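Local coordinates for capsid protein VP1 (Human polyomavirus 12, PDB 6Y60), which probably builds the T=7 icosahedral capsid of the virus from 72 units, each composed of five disulfide-linked copies of the protein, at residues S91-V96 with Y265-L270. Numbering follows the deposited sequence.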
loop_
_atom_site.group_PDB
_atom_site.type_symbol
_atom_site.label_atom_id
_atom_site.label_comp_id
_atom_site.label_asym_id
_atom_site.label_seq_id
_atom_site.Cartn_x
_atom_site.Cartn_y
_atom_site.Cartn_z
ATOM N N SER A 91 11.021 13.229 22.616
ATOM C CA SER A 91 10.270 13.188 21.350
ATOM C C SER A 91 11.028 13.949 20.267
ATOM O O SER A 91 11.997 14.668 20.572
ATOM C CB SER A 91 8.871 13.711 21.554
ATOM O OG SER A 91 8.890 15.088 21.848
ATOM N N VAL A 92 10.613 13.736 19.020
ATOM C CA VAL A 92 11.239 14.400 17.853
ATOM C C VAL A 92 10.165 14.623 16.792
ATOM O O VAL A 92 9.357 13.707 16.559
ATOM C CB VAL A 92 12.412 13.571 17.307
ATOM C CG1 VAL A 92 11.995 12.169 16.863
ATOM C CG2 VAL A 92 13.106 14.319 16.187
ATOM N N LYS A 93 10.185 15.802 16.186
ATOM C CA LYS A 93 9.546 16.063 14.879
ATOM C C LYS A 93 10.632 16.037 13.824
ATOM O O LYS A 93 11.587 16.834 13.946
ATOM C CB LYS A 93 8.876 17.430 14.845
ATOM C CG LYS A 93 7.784 17.650 15.866
ATOM C CD LYS A 93 7.001 18.890 15.525
ATOM C CE LYS A 93 5.528 18.608 15.435
ATOM N NZ LYS A 93 4.769 19.642 16.161
ATOM N N THR A 94 10.505 15.151 12.835
ATOM C CA THR A 94 11.504 15.049 11.750
ATOM C C THR A 94 10.771 15.178 10.418
ATOM O O THR A 94 9.582 14.764 10.316
ATOM C CB THR A 94 12.409 13.816 11.938
ATOM O OG1 THR A 94 13.461 13.874 10.989
ATOM C CG2 THR A 94 11.687 12.501 11.771
ATOM N N GLU A 95 11.473 15.747 9.445
ATOM C CA GLU A 95 10.949 16.056 8.097
ATOM C C GLU A 95 12.076 15.908 7.077
ATOM O O GLU A 95 13.161 16.513 7.263
ATOM C CB GLU A 95 10.440 17.498 8.086
ATOM C CG GLU A 95 9.838 17.918 6.768
ATOM C CD GLU A 95 8.336 17.925 6.833
ATOM O OE1 GLU A 95 7.774 16.888 7.281
ATOM O OE2 GLU A 95 7.734 18.950 6.431
ATOM N N VAL A 96 11.823 15.181 6.000
ATOM C CA VAL A 96 12.697 15.239 4.807
ATOM C C VAL A 96 12.190 16.410 3.964
ATOM O O VAL A 96 10.978 16.506 3.706
ATOM C CB VAL A 96 12.727 13.927 4.017
ATOM C CG1 VAL A 96 13.580 14.072 2.767
ATOM C CG2 VAL A 96 13.211 12.780 4.880
ATOM N N TYR A 265 15.307 17.663 8.556
ATOM C CA TYR A 265 15.065 18.510 9.742
ATOM C C TYR A 265 14.767 17.602 10.930
ATOM O O TYR A 265 14.108 16.550 10.773
ATOM C CB TYR A 265 13.878 19.440 9.502
ATOM C CG TYR A 265 13.468 20.259 10.699
ATOM C CD1 TYR A 265 14.211 21.368 11.077
ATOM C CD2 TYR A 265 12.334 19.940 11.431
ATOM C CE1 TYR A 265 13.823 22.164 12.140
ATOM C CE2 TYR A 265 11.932 20.726 12.500
ATOM C CZ TYR A 265 12.679 21.840 12.847
ATOM O OH TYR A 265 12.310 22.615 13.896
ATOM N N PHE A 266 15.256 18.022 12.087
ATOM C CA PHE A 266 14.972 17.415 13.402
ATOM C C PHE A 266 14.582 18.529 14.363
ATOM O O PHE A 266 15.300 19.545 14.374
ATOM C CB PHE A 266 16.222 16.752 13.988
ATOM C CG PHE A 266 16.819 15.598 13.232
ATOM C CD1 PHE A 266 17.594 15.802 12.099
ATOM C CD2 PHE A 266 16.686 14.302 13.711
ATOM C CE1 PHE A 266 18.180 14.728 11.434
ATOM C CE2 PHE A 266 17.305 13.234 13.067
ATOM C CZ PHE A 266 18.041 13.446 11.916
ATOM N N ASN A 267 13.522 18.343 15.143
ATOM C CA ASN A 267 13.181 19.209 16.303
ATOM C C ASN A 267 12.968 18.267 17.484
ATOM O O ASN A 267 11.951 17.556 17.460
ATOM C CB ASN A 267 11.984 20.102 15.978
ATOM C CG ASN A 267 11.409 20.813 17.185
ATOM O OD1 ASN A 267 12.116 21.093 18.156
ATOM N ND2 ASN A 267 10.113 21.070 17.136
ATOM N N VAL A 268 13.935 18.206 18.410
ATOM C CA VAL A 268 13.958 17.260 19.562
ATOM C C VAL A 268 13.550 18.002 20.844
ATOM O O VAL A 268 14.167 19.042 21.175
ATOM C CB VAL A 268 15.339 16.592 19.724
ATOM C CG1 VAL A 268 15.378 15.688 20.929
ATOM C CG2 VAL A 268 15.787 15.848 18.479
ATOM N N GLN A 269 12.568 17.445 21.552
ATOM C CA GLN A 269 12.084 17.963 22.852
ATOM C C GLN A 269 12.923 17.252 23.917
ATOM O O GLN A 269 13.013 16.002 23.882
ATOM C CB GLN A 269 10.575 17.733 22.983
ATOM C CG GLN A 269 9.697 18.391 21.906
ATOM C CD GLN A 269 9.793 17.888 20.467
ATOM O OE1 GLN A 269 9.368 16.771 20.102
ATOM N NE2 GLN A 269 10.271 18.771 19.591
ATOM N N LEU A 270 13.588 18.000 24.796
ATOM C CA LEU A 270 14.400 17.397 25.887
ATOM C C LEU A 270 13.866 17.851 27.252
ATOM O O LEU A 270 13.229 18.911 27.346
ATOM C CB LEU A 270 15.853 17.819 25.715
ATOM C CG LEU A 270 16.477 17.501 24.359
ATOM C CD1 LEU A 270 17.115 18.739 23.779
ATOM C CD2 LEU A 270 17.503 16.383 24.459
#
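Tyr265 O is gripped by two donors of the facing strand: the hydroxyl Thr94 OG1 at 2.8 Å and the amide Glu95 N at 3.1 Å. The threonine reaches this carbonyl because its OG1, which also bonds to Arg264 NH1, is swung anti to the backbone nitrogen (chi1 -172°), a position that also sets it over one face of the Phe266 ring, offset toward the rim. Around this point strands 83-96 and 257-276 run antiparallel. Glu95 with Tyr265 and Lys93 with Asn267 are hydrogen-bonded pairs closed from both sides; their shortest bond joins Asn267 N to Lys93 O at 2.7 Å. Ser91 with Gln269 is held by Gln269 N to Ser91 O. In the non-hydrogen-bonded pair between Val92 and Val268, the two CG2 methyls meet at 3.8 Å, on the same sheet face as Phe266 and Thr94. This mainly apolar face packs on strand 124-131, where Phe128 touches Val92, Thr94 and Phe266.

The other face, with Ser91, Lys93, Glu95, Tyr265, Asn267 and Gln269, is more polar. The glutamine chain folds back at chi2 (67°) and brings OE1 to within 2.5 Å of Ser91 OG, so short that the exact geometry of this hydrogen bond is doubtful. Its NE2 donates to Gln21 OE1, which probably helps to orient the amide, and Tyr265 OH bonds to Glu23, so that both side chains are tied to strand 20-26. The chemistry of this pairing in the VP1 jelly roll thus leaves Tyr265 O satisfied by a backbone and a side-chain donor at once, while the Glu95 carboxylate, shared between Thr216 N and Tyr199 OH of a second subunit, carries the polar face across an interface of the pentamer.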